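Local coordinates for protein cycloalternan-forming enzyme (Listeria monocytogenes serovar 1/2a, PDB 5F7U) that belongs to glycoside hydrolase family 31 and binds alpha-D-glucopyranose and magnesium ions in a multidomain chain built around a TIM barrel, at residues 358-363 / 595-600; 396-401 / 533-538; 582-587 / 655-660; 625-630 / 711-716. The protein carries 1 engineered substitution. All coordinates share one frame; numbering follows the deposited sequence.

How the contacts relate
All four contacts draw on one closed, eight-stranded parallel barrel. Contact 1 joins the loop leading to its first strand with the sixth; contact 2 lies between the second and fourth strands, and contact 3 between the fifth and eighth. Contact 4 sets the turn leading into the seventh strand against helix 702-715. Along the chain contact 2 is nested inside contact 1, contact 3 alternates with contacts 1 and 4, and contact 4 follows contact 1. Centres of contacts 1 and 3 are about 7 Å apart; contacts 2 and 4, with centres about 20 Å apart, do not touch. Contacts 1 to 3 all reach the same glucose, whereas contact 4 touches no sugar.

Contact 1 of 4, residues 358-363 / 595-600; sequences TLLPKW and SGIYWS. With GLC (alpha-D-glucopyranose), chain F.
Leu360 meets Gly596 and Ile597, at the start of barrel strand 597-599, through its two methyl branches. Leu360 CD1 lies 3.7 Å from Ile597 CG1, with the two side chains set at a slant, while the other branch, CD2, is near Gly596 CA. Leu360 CG stands anti to the carbonyl carbon (chi1 -63°), which turns the fork of the side chain to the beginning of the strand. Beside this apolar touch a water joins the backbones, donating to Thr358 O at 2.8 Å and accepting from Gly596 N at 2.9 Å. Gly596 takes a positive phi of 95°, a backbone shape that calls for glycine. In the TIM barrel, segment 358-363 is the approach to the first strand, and it passes the N-terminal end of the sixth. The opposite end of that strand belongs to the glycan pocket: Trp599 turns a ring edge to the chain F glucose, with CZ2 3.4 Å from its O2. Around this frame, the Thr358 hydroxyl is hydrogen-bonded to Lys594 O, Leu360 rests on Phe571 of helix 555-577, and the Trp599 ring meets Phe584 and makes a cation-pi contact with Lys535.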
# COMPACT_ATOMS: atom_id res chain seq x y z
N THR A 358 -5.32 1.95 -12.16
CA THR A 358 -6.37 1.48 -13.08
C THR A 358 -7.40 0.66 -12.31
O THR A 358 -7.06 -0.35 -11.70
CB THR A 358 -5.76 0.60 -14.20
OG1 THR A 358 -4.78 1.37 -14.90
CG2 THR A 358 -6.83 0.10 -15.18
N LEU A 359 -8.66 1.08 -12.36
CA LEU A 359 -9.73 0.29 -11.71
C LEU A 359 -9.74 -1.15 -12.20
O LEU A 359 -9.79 -1.41 -13.41
CB LEU A 359 -11.11 0.93 -11.92
CG LEU A 359 -12.28 0.20 -11.24
CD1 LEU A 359 -12.15 0.16 -9.72
CD2 LEU A 359 -13.59 0.85 -11.67
N LEU A 360 -9.73 -2.08 -11.26
CA LEU A 360 -9.83 -3.51 -11.57
C LEU A 360 -11.26 -3.98 -11.41
O LEU A 360 -12.02 -3.34 -10.68
CB LEU A 360 -8.92 -4.29 -10.60
CG LEU A 360 -7.41 -3.98 -10.71
CD1 LEU A 360 -6.68 -4.84 -9.69
CD2 LEU A 360 -6.82 -4.23 -12.11
N PRO A 361 -11.64 -5.10 -12.08
CA PRO A 361 -12.99 -5.64 -11.85
C PRO A 361 -13.23 -6.04 -10.41
O PRO A 361 -12.28 -6.31 -9.67
CB PRO A 361 -13.07 -6.87 -12.76
CG PRO A 361 -11.76 -7.05 -13.37
CD PRO A 361 -10.87 -5.89 -13.05
N LYS A 362 -14.51 -6.07 -10.03
CA LYS A 362 -14.88 -6.41 -8.66
C LYS A 362 -14.33 -7.75 -8.18
O LYS A 362 -14.01 -7.90 -7.00
CB LYS A 362 -16.39 -6.38 -8.51
CG LYS A 362 -16.83 -6.43 -7.05
CD LYS A 362 -18.18 -5.75 -6.92
CE LYS A 362 -19.31 -6.70 -6.80
NZ LYS A 362 -20.51 -5.77 -6.74
N TRP A 363 -14.20 -8.72 -9.08
CA TRP A 363 -13.67 -10.02 -8.67
C TRP A 363 -12.28 -9.98 -8.05
O TRP A 363 -11.96 -10.81 -7.22
CB TRP A 363 -13.72 -11.05 -9.80
CG TRP A 363 -12.68 -10.94 -10.90
CD1 TRP A 363 -12.85 -10.37 -12.14
CD2 TRP A 363 -11.33 -11.46 -10.87
NE1 TRP A 363 -11.69 -10.48 -12.87
CE2 TRP A 363 -10.75 -11.16 -12.13
CE3 TRP A 363 -10.57 -12.16 -9.92
CZ2 TRP A 363 -9.43 -11.52 -12.45
CZ3 TRP A 363 -9.25 -12.52 -10.24
CH2 TRP A 363 -8.69 -12.20 -11.50
N SER A 595 -0.88 -0.62 -13.12
CA SER A 595 -0.91 -1.98 -13.68
C SER A 595 -1.16 -3.11 -12.67
O SER A 595 -0.35 -4.02 -12.54
CB SER A 595 0.37 -2.22 -14.50
OG SER A 595 0.50 -1.24 -15.54
N GLY A 596 -2.29 -3.05 -11.96
CA GLY A 596 -2.78 -4.22 -11.21
C GLY A 596 -2.40 -4.30 -9.74
O GLY A 596 -2.09 -3.28 -9.10
N ILE A 597 -2.46 -5.51 -9.20
CA ILE A 597 -2.27 -5.76 -7.76
C ILE A 597 -0.79 -5.93 -7.46
O ILE A 597 -0.05 -6.49 -8.29
CB ILE A 597 -3.03 -7.05 -7.32
CG1 ILE A 597 -4.54 -6.81 -7.43
CG2 ILE A 597 -2.67 -7.48 -5.90
CD1 ILE A 597 -5.37 -8.06 -7.44
N TYR A 598 -0.35 -5.44 -6.29
CA TYR A 598 1.02 -5.74 -5.80
C TYR A 598 0.93 -6.48 -4.49
O TYR A 598 0.19 -6.02 -3.61
CB TYR A 598 1.88 -4.45 -5.68
CG TYR A 598 2.15 -3.92 -7.06
CD1 TYR A 598 1.16 -3.17 -7.72
CD2 TYR A 598 3.31 -4.28 -7.76
CE1 TYR A 598 1.35 -2.76 -9.04
CE2 TYR A 598 3.49 -3.86 -9.08
CZ TYR A 598 2.51 -3.11 -9.71
OH TYR A 598 2.70 -2.68 -11.02
N TRP A 599 1.63 -7.62 -4.38
CA TRP A 599 1.70 -8.31 -3.07
C TRP A 599 3.07 -8.15 -2.43
O TRP A 599 4.04 -7.91 -3.13
CB TRP A 599 1.24 -9.78 -3.15
CG TRP A 599 2.33 -10.79 -3.37
CD1 TRP A 599 2.91 -11.57 -2.42
CD2 TRP A 599 2.96 -11.15 -4.62
NE1 TRP A 599 3.85 -12.40 -2.99
CE2 TRP A 599 3.91 -12.16 -4.33
CE3 TRP A 599 2.80 -10.73 -5.95
CZ2 TRP A 599 4.72 -12.76 -5.32
CZ3 TRP A 599 3.58 -11.33 -6.95
CH2 TRP A 599 4.56 -12.32 -6.61
N SER A 600 3.12 -8.27 -1.10
CA SER A 600 4.32 -7.94 -0.32
C SER A 600 5.45 -8.98 -0.37
O SER A 600 6.45 -8.84 0.32
CB SER A 600 3.90 -7.63 1.12
OG SER A 600 3.47 -8.82 1.76
C1 GLC F . 8.52 -16.39 -5.99
C2 GLC F . 7.23 -15.74 -5.45
C3 GLC F . 6.32 -16.74 -4.70
C4 GLC F . 6.06 -17.99 -5.57
C5 GLC F . 7.36 -18.49 -6.22
C6 GLC F . 7.13 -19.62 -7.22
O2 GLC F . 7.53 -14.56 -4.71
O3 GLC F . 5.05 -16.15 -4.36
O4 GLC F . 5.48 -19.03 -4.78
O5 GLC F . 8.13 -17.46 -6.87
O6 GLC F . 8.45 -20.10 -7.58
O HOH W 1 -4.50 -1.32 -11.36

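Contact 2 of 4, residues 396-401 / 533-538; sequences GFVLEQ and GFKTNG. Engineered in segment 533-538: Asn537 (natural residue Asp). With GLC (alpha-D-glucopyranose), chain F; GLC (alpha-D-glucopyranose), chain B.
Glu400 and Lys535 form a salt bridge, NZ to OE2 at 2.7 Å, in which the ammonium meets the carboxylate oxygen nearly along its C-O axis. Lys535 is stretched to its full length, with CG anti to the backbone N (chi1 179°) and every later torsion near 180°, and this carries NZ from the strand to the carboxylate. Its aliphatic part supplies the apolar contact: Lys535 CD lies 3.9 Å from Val398 CG1, the two side chains crossing at about a right angle.

Sugar binding uses the same polar ends. The second carboxylate oxygen, Glu400 OE1, accepts a hydrogen bond from O4 of the chain F glucose at 2.7 Å and is also bonded to Asn372 ND2, so the two oxygens of one group serve different partners. Lys535 NZ adds a weak bond to O3 of this glucose at 3.4 Å. Asn537, an engineered residue replacing the natural Asp, belongs to the same glycan pocket; its OD1 takes Gly538 N at 2.9 Å, in the carbonyl plane and on a lone pair. The chain B glucose lies beside the backbone, its O6 3.5 Å from Gln401 CA.

In the TIM barrel these are the second and fourth strands, whose nearest CA atoms, Val398 and Lys535, are 7.6 Å apart. Strand 452-457 runs between them and presents Trp456 to Glu400 and Asn537, while Phe397 packs outward on helix 377-389 and Phe534 on helix 555-577, edge-to-face with Tyr570.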
# COMPACT_ATOMS: atom_id res chain seq x y z
N GLY A 396 -10.89 -15.43 -6.76
CA GLY A 396 -9.62 -15.48 -7.49
C GLY A 396 -8.90 -16.79 -7.26
O GLY A 396 -9.01 -17.40 -6.20
N PHE A 397 -8.16 -17.24 -8.27
CA PHE A 397 -7.50 -18.54 -8.24
C PHE A 397 -6.15 -18.39 -8.95
O PHE A 397 -6.08 -17.80 -10.04
CB PHE A 397 -8.36 -19.61 -8.94
CG PHE A 397 -7.95 -21.03 -8.63
CD1 PHE A 397 -6.86 -21.62 -9.26
CD2 PHE A 397 -8.70 -21.79 -7.73
CE1 PHE A 397 -6.49 -22.93 -8.95
CE2 PHE A 397 -8.34 -23.10 -7.41
CZ PHE A 397 -7.23 -23.68 -8.03
N VAL A 398 -5.09 -18.87 -8.33
CA VAL A 398 -3.77 -18.71 -8.93
C VAL A 398 -3.18 -20.08 -9.18
O VAL A 398 -3.28 -20.95 -8.31
CB VAL A 398 -2.80 -17.91 -8.01
CG1 VAL A 398 -1.43 -17.73 -8.69
CG2 VAL A 398 -3.39 -16.55 -7.60
N LEU A 399 -2.57 -20.28 -10.35
CA LEU A 399 -1.73 -21.46 -10.59
C LEU A 399 -0.31 -21.03 -10.83
O LEU A 399 -0.05 -20.20 -11.70
CB LEU A 399 -2.23 -22.29 -11.78
CG LEU A 399 -3.42 -23.21 -11.52
CD1 LEU A 399 -3.73 -23.91 -12.83
CD2 LEU A 399 -3.07 -24.23 -10.44
N GLU A 400 0.61 -21.63 -10.08
CA GLU A 400 2.03 -21.39 -10.26
C GLU A 400 2.71 -22.54 -10.95
O GLU A 400 3.40 -22.34 -11.96
CB GLU A 400 2.71 -21.09 -8.92
CG GLU A 400 2.20 -19.82 -8.28
CD GLU A 400 3.09 -19.30 -7.17
OE1 GLU A 400 3.77 -20.12 -6.50
OE2 GLU A 400 3.10 -18.06 -6.98
N GLN A 401 2.49 -23.74 -10.42
CA GLN A 401 3.16 -24.94 -10.89
C GLN A 401 2.35 -25.58 -12.04
O GLN A 401 1.91 -26.74 -11.96
CB GLN A 401 3.41 -25.88 -9.72
CG GLN A 401 4.54 -26.85 -9.97
CD GLN A 401 4.86 -27.79 -8.82
OE1 GLN A 401 5.61 -28.74 -9.03
NE2 GLN A 401 4.29 -27.57 -7.63
N GLY A 533 -5.72 -13.53 -16.41
CA GLY A 533 -4.59 -12.65 -16.14
C GLY A 533 -3.36 -13.44 -15.75
O GLY A 533 -3.33 -14.66 -15.87
N PHE A 534 -2.35 -12.71 -15.30
CA PHE A 534 -1.06 -13.30 -14.99
C PHE A 534 -0.55 -12.84 -13.64
O PHE A 534 -0.72 -11.67 -13.26
CB PHE A 534 -0.03 -12.89 -16.04
CG PHE A 534 -0.34 -13.35 -17.43
CD1 PHE A 534 -0.12 -14.67 -17.80
CD2 PHE A 534 -0.88 -12.46 -18.38
CE1 PHE A 534 -0.40 -15.11 -19.11
CE2 PHE A 534 -1.19 -12.89 -19.67
CZ PHE A 534 -0.93 -14.22 -20.04
N LYS A 535 0.11 -13.77 -12.95
CA LYS A 535 0.91 -13.42 -11.78
C LYS A 535 2.34 -13.21 -12.26
O LYS A 535 3.11 -14.17 -12.39
CB LYS A 535 0.81 -14.48 -10.67
CG LYS A 535 1.68 -14.15 -9.42
CD LYS A 535 1.46 -15.19 -8.32
CE LYS A 535 2.25 -14.79 -7.07
NZ LYS A 535 2.08 -15.77 -5.94
N THR A 536 2.66 -11.96 -12.54
CA THR A 536 3.95 -11.58 -13.10
C THR A 536 4.95 -11.35 -11.99
O THR A 536 5.01 -10.27 -11.38
CB THR A 536 3.81 -10.36 -14.03
OG1 THR A 536 2.80 -9.49 -13.52
CG2 THR A 536 3.40 -10.82 -15.42
N ASN A 537 5.70 -12.39 -11.69
CA ASN A 537 6.70 -12.39 -10.63
C ASN A 537 8.05 -11.94 -11.15
O ASN A 537 8.29 -11.91 -12.35
CB ASN A 537 6.87 -13.83 -10.13
CG ASN A 537 7.07 -13.89 -8.64
OD1 ASN A 537 7.77 -13.08 -8.04
ND2 ASN A 537 6.40 -14.84 -8.02
N GLY A 538 8.95 -11.63 -10.21
CA GLY A 538 10.30 -11.21 -10.55
C GLY A 538 10.36 -9.81 -11.15
O GLY A 538 9.46 -8.99 -10.95
C1 GLC F . 8.52 -16.39 -5.99
C2 GLC F . 7.23 -15.74 -5.45
C3 GLC F . 6.32 -16.74 -4.70
C4 GLC F . 6.06 -17.99 -5.57
C5 GLC F . 7.36 -18.49 -6.22
C6 GLC F . 7.13 -19.62 -7.22
O2 GLC F . 7.53 -14.56 -4.71
O3 GLC F . 5.05 -16.15 -4.36
O4 GLC F . 5.48 -19.03 -4.78
O5 GLC F . 8.13 -17.46 -6.87
O6 GLC F . 8.45 -20.10 -7.58
C1 GLC B . 8.48 -21.55 -7.58
C2 GLC B . 9.91 -22.03 -7.87
C3 GLC B . 10.27 -21.88 -9.35
C4 GLC B . 9.21 -22.52 -10.24
C5 GLC B . 7.85 -21.90 -9.90
C6 GLC B . 6.69 -22.38 -10.76
O2 GLC B . 10.85 -21.26 -7.11
O3 GLC B . 11.55 -22.46 -9.62
O4 GLC B . 9.55 -22.29 -11.62
O5 GLC B . 7.55 -22.14 -8.51
O6 GLC B . 6.41 -23.75 -10.44

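Contact 3 of 4, residues 582-587 / 655-660; sequences VSFSRS and APIMQF. With GLC (alpha-D-glucopyranose), chain C; GLC (alpha-D-glucopyranose), chain F.
Phe584 and Ile657 mark the closest backbone approach of the fifth and eighth barrel strands, with their CA atoms 10.2 Å apart, so the gap is bridged by side chains pointing inward. Phe584 has CG anti to the backbone N (chi1 -164°), and its ring extends to Gln659. Phe584 CZ touches the amide carbon, Gln659 CD, at 3.6 Å; the ring and amide planes are inclined by 39°. Gln659 bends at chi2 (-110°), which lays its CG as well as its amide beside the ring. Ile657 adds a looser apolar touch, CG2 to Phe584 CE2 at 4.3 Å. Trp368 and Trp599, from the first and sixth strands, also meet the Phe584 ring, as befits the interior of a TIM barrel. Just beyond the strand, Arg586 enters the glycan pocket: NH1 donates to O3 of the chain C glucose at 2.8 Å and more weakly to O2 of the chain F glucose at 3.0 Å. Glu540 holds its NE by a salt bridge. The buried Gln659 amide has its NE2 bonded to Asp631 and Trp630 O, so its N-H groups are engaged while CG and the amide carbon pack on the ring.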
# COMPACT_ATOMS: atom_id res chain seq x y z
N VAL A 582 -6.66 -9.38 -14.76
CA VAL A 582 -5.99 -8.68 -13.66
C VAL A 582 -4.56 -9.22 -13.55
O VAL A 582 -4.36 -10.43 -13.64
CB VAL A 582 -6.74 -8.98 -12.35
CG1 VAL A 582 -6.00 -8.46 -11.12
CG2 VAL A 582 -8.13 -8.36 -12.40
N SER A 583 -3.58 -8.33 -13.33
CA SER A 583 -2.22 -8.74 -12.96
C SER A 583 -1.99 -8.74 -11.45
O SER A 583 -2.62 -7.95 -10.72
CB SER A 583 -1.20 -7.82 -13.61
OG SER A 583 -1.22 -7.97 -15.02
N PHE A 584 -1.04 -9.57 -11.01
CA PHE A 584 -0.73 -9.75 -9.60
C PHE A 584 0.80 -9.82 -9.60
O PHE A 584 1.38 -10.78 -10.14
CB PHE A 584 -1.40 -11.06 -9.16
CG PHE A 584 -1.52 -11.25 -7.67
CD1 PHE A 584 -0.42 -11.69 -6.91
CD2 PHE A 584 -2.76 -11.08 -7.03
CE1 PHE A 584 -0.52 -11.90 -5.54
CE2 PHE A 584 -2.86 -11.29 -5.63
CZ PHE A 584 -1.74 -11.70 -4.90
N SER A 585 1.46 -8.80 -9.04
CA SER A 585 2.93 -8.63 -9.21
C SER A 585 3.58 -8.18 -7.91
O SER A 585 2.87 -7.84 -6.96
CB SER A 585 3.21 -7.57 -10.27
OG SER A 585 2.51 -7.87 -11.46
N ARG A 586 4.91 -8.21 -7.84
CA ARG A 586 5.58 -7.77 -6.61
C ARG A 586 6.52 -6.59 -6.75
O ARG A 586 6.75 -5.88 -5.77
CB ARG A 586 6.29 -8.91 -5.89
CG ARG A 586 7.45 -9.47 -6.65
CD ARG A 586 8.19 -10.52 -5.84
NE ARG A 586 9.47 -10.73 -6.50
CZ ARG A 586 10.23 -11.82 -6.38
NH1 ARG A 586 9.85 -12.85 -5.61
NH2 ARG A 586 11.38 -11.86 -7.04
N SER A 587 7.03 -6.36 -7.96
CA SER A 587 8.12 -5.41 -8.15
C SER A 587 7.73 -4.22 -8.99
O SER A 587 6.94 -4.37 -9.92
CB SER A 587 9.32 -6.08 -8.82
OG SER A 587 10.44 -5.18 -8.81
N ALA A 655 -8.28 -5.75 4.30
CA ALA A 655 -7.18 -5.14 3.56
C ALA A 655 -7.57 -5.02 2.09
O ALA A 655 -8.62 -5.55 1.70
CB ALA A 655 -5.89 -5.93 3.76
N PRO A 656 -6.79 -4.26 1.28
CA PRO A 656 -7.27 -3.99 -0.10
C PRO A 656 -7.49 -5.27 -0.92
O PRO A 656 -8.53 -5.39 -1.57
CB PRO A 656 -6.14 -3.14 -0.70
CG PRO A 656 -5.55 -2.44 0.50
CD PRO A 656 -5.56 -3.50 1.57
N ILE A 657 -6.56 -6.22 -0.83
CA ILE A 657 -6.65 -7.50 -1.56
C ILE A 657 -6.40 -8.64 -0.57
O ILE A 657 -5.39 -8.63 0.15
CB ILE A 657 -5.62 -7.59 -2.73
CG1 ILE A 657 -5.71 -6.41 -3.72
CG2 ILE A 657 -5.69 -8.95 -3.44
CD1 ILE A 657 -7.00 -6.33 -4.55
N MET A 658 -7.31 -9.60 -0.55
CA MET A 658 -7.26 -10.74 0.38
C MET A 658 -6.82 -11.98 -0.38
O MET A 658 -7.45 -12.35 -1.39
CB MET A 658 -8.65 -10.97 1.00
CG MET A 658 -8.65 -12.00 2.12
SD MET A 658 -10.33 -12.38 2.65
CE MET A 658 -9.91 -13.38 4.07
N GLN A 659 -5.73 -12.62 0.07
CA GLN A 659 -5.12 -13.73 -0.70
C GLN A 659 -4.34 -14.66 0.23
O GLN A 659 -3.52 -14.17 1.02
CB GLN A 659 -4.15 -13.16 -1.77
CG GLN A 659 -3.46 -14.18 -2.69
CD GLN A 659 -1.97 -14.37 -2.47
OE1 GLN A 659 -1.30 -14.99 -3.31
NE2 GLN A 659 -1.42 -13.85 -1.37
N PHE A 660 -4.59 -15.96 0.15
CA PHE A 660 -3.70 -16.95 0.82
C PHE A 660 -2.82 -17.64 -0.19
O PHE A 660 -3.18 -17.75 -1.38
CB PHE A 660 -4.46 -17.96 1.75
CG PHE A 660 -5.37 -18.95 1.03
CD1 PHE A 660 -4.84 -20.06 0.36
CD2 PHE A 660 -6.77 -18.79 1.07
CE1 PHE A 660 -5.68 -20.98 -0.28
CE2 PHE A 660 -7.62 -19.70 0.43
CZ PHE A 660 -7.07 -20.81 -0.24
C1 GLC C . 13.53 -17.75 -4.38
C2 GLC C . 13.18 -16.66 -5.40
C3 GLC C . 11.78 -16.10 -5.16
C4 GLC C . 10.72 -17.21 -5.23
C5 GLC C . 11.13 -18.29 -4.20
C6 GLC C . 10.23 -19.52 -4.21
O1 GLC C . 13.74 -17.17 -3.08
O2 GLC C . 14.14 -15.61 -5.30
O3 GLC C . 11.52 -15.07 -6.12
O4 GLC C . 9.40 -16.72 -4.88
O5 GLC C . 12.49 -18.76 -4.31
O6 GLC C . 9.45 -19.38 -3.03
C1 GLC F . 8.52 -16.39 -5.99
C2 GLC F . 7.23 -15.74 -5.45
C3 GLC F . 6.32 -16.74 -4.70
C4 GLC F . 6.06 -17.99 -5.57
C5 GLC F . 7.36 -18.49 -6.22
C6 GLC F . 7.13 -19.62 -7.22
O2 GLC F . 7.53 -14.56 -4.71
O3 GLC F . 5.05 -16.15 -4.36
O4 GLC F . 5.48 -19.03 -4.78
O5 GLC F . 8.13 -17.46 -6.87
O6 GLC F . 8.45 -20.10 -7.58

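Contact 4 of 4, residues 625-630 / 711-716; sequences VSYWAW and DTADNG
A chi1 of 175° places Ser626 OG opposite its own amide nitrogen and carries it to Thr712, whose OG1 stands anti to the carbonyl carbon (chi1 -65°). The two hydroxyls meet at 2.9 Å, Ser626 OG donating to Thr712 OG1. The same torsion of Thr712 brings its methyl close to the serine, and at 3.3 Å Ser626 CB and Thr712 CG2 are closer than two carbons normally pack. Tyr627 runs alongside Thr712, pointing the other way: its CE1 lies 4.1 Å from Thr712 CB, and its OH, bonded to Ala709 O one turn back in the helix, is 4.1 Å from Ala713 CB. An inverse gamma turn is centred on Tyr627, closed by a weak bond from Trp628 N to Ser626 O, and this turn leads into the seventh strand of the TIM barrel. Across from it, helix 702-715 ends as Gly716 takes a positive phi (68°), its N still bonded to Thr712 O at 3.0 Å. Phe365 meets the Tyr627 ring edge-to-face. The hydroxyl pair belongs to a longer chain of hydrogen bonds, since Ser626 OG is bonded to Met719 N and Thr712 OG1 to Lys717 O; each buried hydroxyl is thus held by the other and by a backbone group of the chain leaving the helix, which is tied to the turn before a barrel strand.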
# COMPACT_ATOMS: atom_id res chain seq x y z
N VAL A 625 0.31 3.08 -4.26
CA VAL A 625 0.05 1.67 -4.59
C VAL A 625 -1.03 1.20 -3.61
O VAL A 625 -0.74 0.82 -2.47
CB VAL A 625 1.34 0.80 -4.53
CG1 VAL A 625 1.02 -0.67 -4.82
CG2 VAL A 625 2.35 1.31 -5.55
N SER A 626 -2.27 1.27 -4.07
CA SER A 626 -3.45 1.07 -3.22
C SER A 626 -3.94 -0.38 -3.27
O SER A 626 -4.40 -0.90 -2.26
CB SER A 626 -4.55 2.01 -3.72
OG SER A 626 -5.79 1.84 -3.04
N TYR A 627 -3.84 -1.01 -4.44
CA TYR A 627 -4.37 -2.38 -4.60
C TYR A 627 -3.29 -3.35 -4.16
O TYR A 627 -2.60 -3.97 -4.99
CB TYR A 627 -4.80 -2.66 -6.03
CG TYR A 627 -5.94 -1.78 -6.55
CD1 TYR A 627 -6.73 -0.97 -5.68
CD2 TYR A 627 -6.22 -1.75 -7.91
CE1 TYR A 627 -7.75 -0.17 -6.20
CE2 TYR A 627 -7.25 -0.98 -8.43
CZ TYR A 627 -8.01 -0.19 -7.58
OH TYR A 627 -9.02 0.59 -8.14
N TRP A 628 -3.15 -3.45 -2.84
CA TRP A 628 -2.03 -4.15 -2.22
C TRP A 628 -2.52 -5.42 -1.52
O TRP A 628 -3.56 -5.41 -0.84
CB TRP A 628 -1.33 -3.20 -1.25
CG TRP A 628 -0.23 -3.83 -0.41
CD1 TRP A 628 1.11 -3.86 -0.68
CD2 TRP A 628 -0.41 -4.51 0.84
NE1 TRP A 628 1.78 -4.53 0.30
CE2 TRP A 628 0.87 -4.94 1.25
CE3 TRP A 628 -1.52 -4.79 1.66
CZ2 TRP A 628 1.09 -5.62 2.45
CZ3 TRP A 628 -1.33 -5.51 2.84
CH2 TRP A 628 -0.02 -5.89 3.24
N ALA A 629 -1.74 -6.50 -1.68
CA ALA A 629 -2.02 -7.79 -1.06
C ALA A 629 -0.83 -8.25 -0.25
O ALA A 629 0.27 -7.74 -0.39
CB ALA A 629 -2.29 -8.84 -2.14
N TRP A 630 -1.07 -9.28 0.56
CA TRP A 630 0.01 -10.04 1.20
C TRP A 630 -0.42 -11.49 1.27
O TRP A 630 -1.62 -11.79 1.13
CB TRP A 630 0.34 -9.46 2.59
CG TRP A 630 -0.77 -9.62 3.63
CD1 TRP A 630 -2.06 -9.14 3.54
CD2 TRP A 630 -0.66 -10.26 4.90
NE1 TRP A 630 -2.77 -9.48 4.68
CE2 TRP A 630 -1.93 -10.15 5.54
CE3 TRP A 630 0.38 -10.90 5.58
CZ2 TRP A 630 -2.19 -10.69 6.82
CZ3 TRP A 630 0.14 -11.43 6.88
CH2 TRP A 630 -1.15 -11.32 7.47
N ASP A 711 -12.64 5.00 -5.89
CA ASP A 711 -12.14 6.28 -5.35
C ASP A 711 -10.61 6.37 -5.45
O ASP A 711 -10.06 7.46 -5.66
CB ASP A 711 -12.58 6.52 -3.92
CG ASP A 711 -12.58 8.01 -3.55
OD1 ASP A 711 -12.99 8.84 -4.39
OD2 ASP A 711 -12.20 8.34 -2.41
N THR A 712 -9.93 5.24 -5.31
CA THR A 712 -8.47 5.21 -5.58
C THR A 712 -8.19 5.61 -7.03
O THR A 712 -7.32 6.45 -7.30
CB THR A 712 -7.88 3.82 -5.34
OG1 THR A 712 -7.98 3.48 -3.96
CG2 THR A 712 -6.39 3.81 -5.77
N ALA A 713 -8.91 4.99 -7.96
CA ALA A 713 -8.66 5.17 -9.39
C ALA A 713 -9.00 6.60 -9.82
O ALA A 713 -8.28 7.20 -10.63
CB ALA A 713 -9.45 4.15 -10.21
N ASP A 714 -10.09 7.13 -9.27
CA ASP A 714 -10.56 8.48 -9.64
C ASP A 714 -9.85 9.61 -8.89
O ASP A 714 -9.49 10.64 -9.50
CB ASP A 714 -12.08 8.59 -9.40
CG ASP A 714 -12.90 7.79 -10.40
OD1 ASP A 714 -12.36 7.29 -11.42
OD2 ASP A 714 -14.11 7.65 -10.15
N ASN A 715 -9.66 9.43 -7.58
CA ASN A 715 -9.25 10.52 -6.70
C ASN A 715 -7.96 10.31 -5.94
O ASN A 715 -7.59 11.13 -5.08
CB ASN A 715 -10.40 10.83 -5.74
CG ASN A 715 -11.67 11.20 -6.48
OD1 ASN A 715 -11.64 11.99 -7.44
ND2 ASN A 715 -12.78 10.61 -6.08
N GLY A 716 -7.25 9.23 -6.26
CA GLY A 716 -5.95 8.96 -5.64
C GLY A 716 -5.96 8.62 -4.16
O GLY A 716 -4.89 8.63 -3.52